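Local structure of SusD-like protein BACOVA_02651 (Bacteroides ovatus, 5E75) at residues 299-302 against 308-311; 228-233 against 330-335; 312-315 against 320-323. The protein binds polysaccharide at the cell surface and probably captures xyloglucan before its transport into the periplasm for degradation. All blocks are in the same frame, centred on the assembly; numbering follows the deposited sequence.

Contact 1. Residues 299-302 against 308-311; sequences RRNA and GSYY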
loop_
_atom_site.group_PDB
_atom_site.type_symbol
_atom_site.label_atom_id
_atom_site.label_comp_id
_atom_site.label_asym_id
_atom_site.label_seq_id
_atom_site.Cartn_x
_atom_site.Cartn_y
_atom_site.Cartn_z
ATOM N N ARG A 299 6.596 16.249 1.919
ATOM C CA ARG A 299 5.910 14.980 2.066
ATOM C C ARG A 299 4.749 15.102 3.058
ATOM O O ARG A 299 3.673 14.544 2.831
ATOM C CB ARG A 299 6.868 13.855 2.467
ATOM C CG ARG A 299 7.852 13.468 1.352
ATOM C CD ARG A 299 8.599 12.175 1.665
ATOM N NE ARG A 299 9.528 12.375 2.763
ATOM C CZ ARG A 299 10.556 11.583 3.054
ATOM N NH1 ARG A 299 10.791 10.496 2.339
ATOM N NH2 ARG A 299 11.361 11.898 4.073
ATOM N N ARG A 300 4.927 15.865 4.130
ATOM C CA ARG A 300 3.831 16.034 5.076
ATOM C C ARG A 300 2.639 16.697 4.382
ATOM O O ARG A 300 1.524 16.199 4.461
ATOM C CB ARG A 300 4.263 16.864 6.294
ATOM C CG ARG A 300 3.203 16.857 7.401
ATOM C CD ARG A 300 3.352 18.005 8.384
ATOM N NE ARG A 300 3.101 19.261 7.693
ATOM C CZ ARG A 300 3.668 20.426 7.984
ATOM N NH1 ARG A 300 4.504 20.555 9.012
ATOM N NH2 ARG A 300 3.370 21.481 7.243
ATOM N N ASN A 301 2.870 17.804 3.686
ATOM C CA ASN A 301 1.745 18.526 3.077
ATOM C C ASN A 301 1.040 17.709 2.001
ATOM O O ASN A 301 -0.194 17.822 1.827
ATOM C CB ASN A 301 2.204 19.858 2.447
ATOM C CG ASN A 301 2.493 20.929 3.457
ATOM O OD1 ASN A 301 2.107 20.837 4.618
ATOM N ND2 ASN A 301 3.187 21.978 3.009
ATOM N N ALA A 302 1.801 16.909 1.249
ATOM C CA ALA A 302 1.189 16.096 0.209
ATOM C C ALA A 302 0.407 14.922 0.776
ATOM O O ALA A 302 -0.317 14.248 0.051
ATOM C CB ALA A 302 2.243 15.594 -0.777
ATOM N N GLY A 308 -2.864 26.112 8.023
ATOM C CA GLY A 308 -2.063 27.094 7.317
ATOM C C GLY A 308 -1.330 26.578 6.089
ATOM O O GLY A 308 -0.731 27.361 5.355
ATOM N N SER A 309 -1.376 25.271 5.832
ATOM C CA SER A 309 -0.716 24.748 4.645
ATOM C C SER A 309 -1.450 25.182 3.386
ATOM O O SER A 309 -2.684 25.134 3.328
ATOM C CB SER A 309 -0.630 23.219 4.677
ATOM O OG SER A 309 0.290 22.809 5.688
ATOM N N TYR A 310 -0.666 25.605 2.397
ATOM C CA TYR A 310 -1.162 26.131 1.124
ATOM C C TYR A 310 -0.876 25.195 -0.044
ATOM O O TYR A 310 0.196 24.610 -0.143
ATOM C CB TYR A 310 -0.580 27.537 0.852
ATOM C CG TYR A 310 -0.949 28.100 -0.504
ATOM C CD1 TYR A 310 -2.209 28.636 -0.752
ATOM C CD2 TYR A 310 -0.044 28.072 -1.543
ATOM C CE1 TYR A 310 -2.538 29.135 -1.995
ATOM C CE2 TYR A 310 -0.365 28.563 -2.782
ATOM C CZ TYR A 310 -1.611 29.088 -3.005
ATOM O OH TYR A 310 -1.923 29.565 -4.270
ATOM N N TYR A 311 -1.876 25.055 -0.903
ATOM C CA TYR A 311 -1.834 24.182 -2.075
ATOM C C TYR A 311 -2.182 24.993 -3.318
ATOM O O TYR A 311 -3.338 25.353 -3.517
ATOM C CB TYR A 311 -2.833 23.027 -1.894
ATOM C CG TYR A 311 -2.520 22.208 -0.671
ATOM C CD1 TYR A 311 -2.863 22.647 0.594
ATOM C CD2 TYR A 311 -1.845 21.003 -0.778
ATOM C CE1 TYR A 311 -2.532 21.922 1.723
ATOM C CE2 TYR A 311 -1.507 20.265 0.341
ATOM C CZ TYR A 311 -1.862 20.723 1.595
ATOM O OH TYR A 311 -1.558 20.046 2.756
#

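Contact 2. Residues 228-233 against 330-335; sequences TNYEDL and IKKGVP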
loop_
_atom_site.group_PDB
_atom_site.type_symbol
_atom_site.label_atom_id
_atom_site.label_comp_id
_atom_site.label_asym_id
_atom_site.label_seq_id
_atom_site.Cartn_x
_atom_site.Cartn_y
_atom_site.Cartn_z
ATOM N N THR A 228 10.782 14.510 -9.716
ATOM C CA THR A 228 11.473 15.607 -9.045
ATOM C C THR A 228 10.710 16.117 -7.824
ATOM O O THR A 228 11.302 16.405 -6.774
ATOM C CB THR A 228 11.712 16.762 -10.034
ATOM O OG1 THR A 228 12.530 16.289 -11.116
ATOM C CG2 THR A 228 12.394 17.929 -9.351
ATOM N N ASN A 229 9.394 16.234 -7.961
ATOM C CA ASN A 229 8.556 16.756 -6.889
ATOM C C ASN A 229 7.630 15.679 -6.363
ATOM O O ASN A 229 6.807 15.156 -7.105
ATOM C CB ASN A 229 7.712 17.909 -7.406
ATOM C CG ASN A 229 8.542 19.009 -8.007
ATOM O OD1 ASN A 229 9.447 19.536 -7.363
ATOM N ND2 ASN A 229 8.241 19.361 -9.254
ATOM N N TYR A 230 7.778 15.349 -5.084
ATOM C CA TYR A 230 6.957 14.339 -4.452
ATOM C C TYR A 230 5.466 14.589 -4.688
ATOM O O TYR A 230 4.727 13.654 -4.948
ATOM C CB TYR A 230 7.263 14.347 -2.962
ATOM C CG TYR A 230 6.560 13.318 -2.102
ATOM C CD1 TYR A 230 7.065 12.042 -1.964
ATOM C CD2 TYR A 230 5.414 13.654 -1.392
ATOM C CE1 TYR A 230 6.438 11.101 -1.153
ATOM C CE2 TYR A 230 4.773 12.731 -0.575
ATOM C CZ TYR A 230 5.302 11.457 -0.441
ATOM O OH TYR A 230 4.674 10.555 0.395
ATOM N N GLU A 231 5.022 15.845 -4.601
ATOM C CA GLU A 231 3.602 16.146 -4.751
ATOM C C GLU A 231 3.049 15.722 -6.107
ATOM O O GLU A 231 1.858 15.429 -6.236
ATOM C CB GLU A 231 3.315 17.650 -4.522
ATOM C CG GLU A 231 3.888 18.570 -5.610
ATOM C CD GLU A 231 3.479 20.033 -5.471
ATOM O OE1 GLU A 231 3.694 20.590 -4.376
ATOM O OE2 GLU A 231 2.957 20.620 -6.455
ATOM N N ASP A 232 3.915 15.694 -7.120
ATOM C CA ASP A 232 3.472 15.370 -8.469
ATOM C C ASP A 232 3.026 13.918 -8.614
ATOM O O ASP A 232 2.247 13.604 -9.509
ATOM C CB ASP A 232 4.567 15.674 -9.495
ATOM C CG ASP A 232 4.750 17.172 -9.748
ATOM O OD1 ASP A 232 3.869 17.966 -9.380
ATOM O OD2 ASP A 232 5.771 17.544 -10.347
ATOM N N LEU A 233 3.498 13.040 -7.728
ATOM C CA LEU A 233 3.137 11.626 -7.791
ATOM C C LEU A 233 1.642 11.408 -7.578
ATOM O O LEU A 233 1.097 10.386 -7.982
ATOM C CB LEU A 233 3.884 10.844 -6.708
ATOM C CG LEU A 233 5.376 10.646 -6.904
ATOM C CD1 LEU A 233 6.014 10.235 -5.583
ATOM C CD2 LEU A 233 5.654 9.630 -8.008
ATOM N N ILE A 330 -6.969 13.972 5.408
ATOM C CA ILE A 330 -6.173 13.368 4.357
ATOM C C ILE A 330 -6.041 14.319 3.152
ATOM O O ILE A 330 -7.034 14.863 2.662
ATOM C CB ILE A 330 -6.795 12.023 3.921
ATOM C CG1 ILE A 330 -6.832 11.017 5.083
ATOM C CG2 ILE A 330 -6.052 11.441 2.725
ATOM C CD1 ILE A 330 -7.725 9.826 4.827
ATOM N N LYS A 331 -4.816 14.474 2.648
ATOM C CA LYS A 331 -4.561 15.117 1.358
ATOM C C LYS A 331 -4.249 14.106 0.255
ATOM O O LYS A 331 -4.730 14.238 -0.866
ATOM C CB LYS A 331 -3.424 16.144 1.455
ATOM C CG LYS A 331 -2.917 16.669 0.078
ATOM C CD LYS A 331 -3.969 17.446 -0.697
ATOM C CE LYS A 331 -3.617 17.552 -2.178
ATOM N NZ LYS A 331 -3.756 16.238 -2.852
ATOM N N LYS A 332 -3.438 13.095 0.543
ATOM C CA LYS A 332 -3.101 12.100 -0.466
ATOM C C LYS A 332 -4.294 11.237 -0.825
ATOM O O LYS A 332 -4.853 10.569 0.035
ATOM C CB LYS A 332 -1.957 11.226 0.012
ATOM C CG LYS A 332 -1.403 10.333 -1.083
ATOM C CD LYS A 332 -0.205 9.490 -0.625
ATOM C CE LYS A 332 1.019 10.315 -0.279
ATOM N NZ LYS A 332 2.138 9.437 0.224
ATOM N N GLY A 333 -4.676 11.247 -2.103
ATOM C CA GLY A 333 -5.909 10.614 -2.546
ATOM C C GLY A 333 -7.069 11.589 -2.694
ATOM O O GLY A 333 -8.167 11.180 -3.083
ATOM N N VAL A 334 -6.831 12.864 -2.398
ATOM C CA VAL A 334 -7.847 13.913 -2.469
ATOM C C VAL A 334 -7.298 14.911 -3.490
ATOM O O VAL A 334 -6.529 15.815 -3.151
ATOM C CB VAL A 334 -8.054 14.539 -1.073
ATOM C CG1 VAL A 334 -9.026 15.722 -1.133
ATOM C CG2 VAL A 334 -8.566 13.492 -0.123
ATOM N N PRO A 335 -7.665 14.736 -4.765
ATOM C CA PRO A 335 -6.982 15.458 -5.844
ATOM C C PRO A 335 -7.579 16.825 -6.180
ATOM O O PRO A 335 -7.133 17.477 -7.135
ATOM C CB PRO A 335 -7.141 14.510 -7.025
ATOM C CG PRO A 335 -8.470 13.892 -6.802
ATOM C CD PRO A 335 -8.559 13.692 -5.298
#

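Contact 3. Residues 312-315 against 320-323; sequences SYIC and GYTY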
loop_
_atom_site.group_PDB
_atom_site.type_symbol
_atom_site.label_atom_id
_atom_site.label_comp_id
_atom_site.label_asym_id
_atom_site.label_seq_id
_atom_site.Cartn_x
_atom_site.Cartn_y
_atom_site.Cartn_z
ATOM N N SER A 312 -1.208 25.252 -4.184
ATOM C CA SER A 312 -1.477 26.033 -5.391
ATOM C C SER A 312 -2.332 25.280 -6.392
ATOM O O SER A 312 -2.964 25.893 -7.259
ATOM C CB SER A 312 -0.170 26.424 -6.057
ATOM O OG SER A 312 0.550 25.273 -6.430
ATOM N N TYR A 313 -2.378 23.955 -6.247
ATOM C CA TYR A 313 -2.959 23.068 -7.254
ATOM C C TYR A 313 -4.314 22.475 -6.844
ATOM O O TYR A 313 -4.865 21.610 -7.540
ATOM C CB TYR A 313 -1.947 21.964 -7.595
ATOM C CG TYR A 313 -1.511 21.081 -6.436
ATOM C CD1 TYR A 313 -0.415 21.409 -5.647
ATOM C CD2 TYR A 313 -2.176 19.902 -6.163
ATOM C CE1 TYR A 313 -0.008 20.592 -4.593
ATOM C CE2 TYR A 313 -1.785 19.086 -5.111
ATOM C CZ TYR A 313 -0.703 19.435 -4.330
ATOM O OH TYR A 313 -0.318 18.591 -3.300
ATOM N N ILE A 314 -4.837 22.961 -5.716
ATOM C CA ILE A 314 -6.175 22.643 -5.242
ATOM C C ILE A 314 -6.956 23.965 -5.210
ATOM O O ILE A 314 -6.402 24.980 -4.815
ATOM C CB ILE A 314 -6.124 22.020 -3.817
ATOM C CG1 ILE A 314 -5.261 20.747 -3.799
ATOM C CG2 ILE A 314 -7.533 21.736 -3.296
ATOM C CD1 ILE A 314 -5.818 19.596 -4.639
ATOM N N CYS A 315 -8.218 23.949 -5.644
ATOM C CA CYS A 315 -9.018 25.173 -5.767
ATOM C C CYS A 315 -8.283 26.184 -6.626
ATOM O O CYS A 315 -8.146 27.359 -6.257
ATOM C CB CYS A 315 -9.318 25.786 -4.403
ATOM S SG CYS A 315 -10.170 24.657 -3.320
ATOM N N GLY A 320 -5.759 28.853 -5.387
ATOM C CA GLY A 320 -5.170 27.872 -4.494
ATOM C C GLY A 320 -5.978 27.744 -3.217
ATOM O O GLY A 320 -6.934 28.483 -3.000
ATOM N N TYR A 321 -5.589 26.797 -2.371
ATOM C CA TYR A 321 -6.325 26.447 -1.169
ATOM C C TYR A 321 -5.429 26.463 0.059
ATOM O O TYR A 321 -4.325 25.900 0.052
ATOM C CB TYR A 321 -6.920 25.034 -1.298
ATOM C CG TYR A 321 -7.572 24.523 -0.032
ATOM C CD1 TYR A 321 -8.819 24.966 0.358
ATOM C CD2 TYR A 321 -6.929 23.611 0.784
ATOM C CE1 TYR A 321 -9.401 24.509 1.526
ATOM C CE2 TYR A 321 -7.499 23.152 1.931
ATOM C CZ TYR A 321 -8.730 23.599 2.314
ATOM O OH TYR A 321 -9.284 23.124 3.476
ATOM N N THR A 322 -5.915 27.094 1.125
ATOM C CA THR A 322 -5.267 27.057 2.418
ATOM C C THR A 322 -6.183 26.332 3.387
ATOM O O THR A 322 -7.345 26.695 3.543
ATOM C CB THR A 322 -5.025 28.475 2.955
ATOM O OG1 THR A 322 -4.174 29.185 2.051
ATOM C CG2 THR A 322 -4.375 28.434 4.313
ATOM N N TYR A 323 -5.662 25.309 4.058
ATOM C CA TYR A 323 -6.424 24.634 5.095
ATOM C C TYR A 323 -6.445 25.492 6.351
ATOM O O TYR A 323 -5.394 25.863 6.869
ATOM C CB TYR A 323 -5.812 23.262 5.404
ATOM C CG TYR A 323 -6.483 22.546 6.554
ATOM C CD1 TYR A 323 -7.771 22.046 6.430
ATOM C CD2 TYR A 323 -5.827 22.357 7.759
ATOM C CE1 TYR A 323 -8.389 21.396 7.496
ATOM C CE2 TYR A 323 -6.422 21.694 8.803
ATOM C CZ TYR A 323 -7.704 21.218 8.678
ATOM O OH TYR A 323 -8.299 20.576 9.731
#

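Contact 1. Residues 299-302 against 308-311
The side-chain oxygen OD1 of N301 is gripped by two donors. S309 OG reaches it from the facing segment at 2.9 Å, and R300 NH2, its neighbour along the helix, lies 3.0 Å from the same N301 OD1. The contact joins the short helix 297-303 to strand 310-311, the first strand of a two-stranded antiparallel hairpin in the SusD-family part of the chain. The two donors come from opposite faces of the amide plane: the S309 hydroxyl stands well above it, whereas the R300 donor is tilted less and holds N301 OD1 close to the plane of its own guanidinium. Grip from both faces should fix the rotation of the N301 amide. R300 gets there by a bend at its third torsion (chi3 66°), which turns the end of the chain back toward N301. N301 itself keeps CG beside its backbone N (chi1 -75°), aiming the amide at S309, and the S309 hydroxyl also makes a weak bond to T306 O.

Beside these bonds, Y311 reaches the helix backbone. Its hydroxyl donates to the N301 carbonyl, Y311 OH to N301 O being 2.8 Å, from only slightly outside the carbonyl plane. One residue is therefore held through both its side chain and its main chain. F305 packs edge-to-face with the Y311 ring, and K331 lies against the N301 carbonyl. That carbonyl oxygen sits at the ring edge and in its plane, with Y311 CE2 3.1 Å from N301 O.

Contact 2. Residues 228-233 against 330-335
Y230 opens a single helix-like turn, 230-233, whose backbone angles are helical although the regular bonds are missing; K332 occupies the second position of a type II beta turn running from K331 to V334. L233 N bonds to Y230 O at 3.1 Å in the first segment, and V334 N to K331 O at 2.9 Å in the second, with G333 taking the positive phi (98°) of the turn's third position. The two loops meet through one pair of side chains, crossing at about a right angle. K332 NZ donates to Y230 OH at 2.8 Å. The lysine extends with CG anti to its backbone N, then bends at chi3 (-66°) to bring the ammonium to the hydroxyl, obliquely to the phenol ring. Y230 OH in turn bonds to E414 O, while K332 NZ forms a salt bridge with E418 and also bonds to G416 O. A phenylalanine in place of Y230 would probably leave K332 NZ and the E414 carbonyl each short of a partner. K332 NZ thus has three oxygen partners, one of them the E418 carboxylate, which probably favours the charged lysine in this buried place, while the phenol relays the contact to the E414 carbonyl.

Contact 3. Residues 312-315 against 320-323
G320, Y321 and C315 carry most of this contact, which lies at the connection of a beta hairpin: strand 310-311 runs into 312-315, and the chain returns through G320 into strand 321-322. The antiparallel strands are joined by backbone bonding between Y311 and Y321, while 312-315 leaves the strand as an irregular loop that stays close to the returning chain. C315, in a left-handed backbone conformation, turns its carbonyl back toward the returning chain. G320 N donates to C315 O at 2.9 Å with an angle of 146° at the hydrogen. G320 also leans on the carbonyl of the residue before C315, G320 CA lying 3.2 Å from I314 O in a CA-H...O contact. Y321 N is equally near this oxygen, but the angle is too poor for a bond. A beta carbon on G320 would be pressed to about 3.4 Å from S312 CA, and at this backbone conformation it would also collide with the carbonyl oxygen of the residue just before G320.

The side chains of C315 and I314 meet Y321 near the root of its ring. Placing CG anti to the backbone N (chi1 173°) carries the ring away from the turn, so that CB is left to receive both neighbours: I314 CG2 lies 3.9 Å from Y321 CB. The far end of the ring is held by a hydrogen bond from its hydroxyl group to E271, with F268 and V272 packed against the side chain. The C315 N-H is taken up by the D340 carboxylate. The thiol makes a sulfur-aromatic contact, C315 SG standing 4.9 Å from the Y321 ring centroid and 57° off its normal. Its closest approach is to the base of the tyrosine, C315 SG lying 3.8 Å from Y321 CB.

From the N terminus, residues 228-233 come first, in the loop between helix 205-221 and strand 244-248. Their partner 330-335 arrives almost a hundred residues later, so contact 2 closes a long loop in which the other two are nested. Within it, contact 1 folds helix 297-303 onto strand 310-311, and contact 3 follows at once, bringing 312-315 against the returning strand 321-322. Contacts 1 and 3 neither cross nor nest but share the hairpin. The three also touch directly: Y230 lies against R299, the A302 carbonyl packs on K331 and K332, and Y313 and I314 pack on K331, tying helix, hairpin and both loops together.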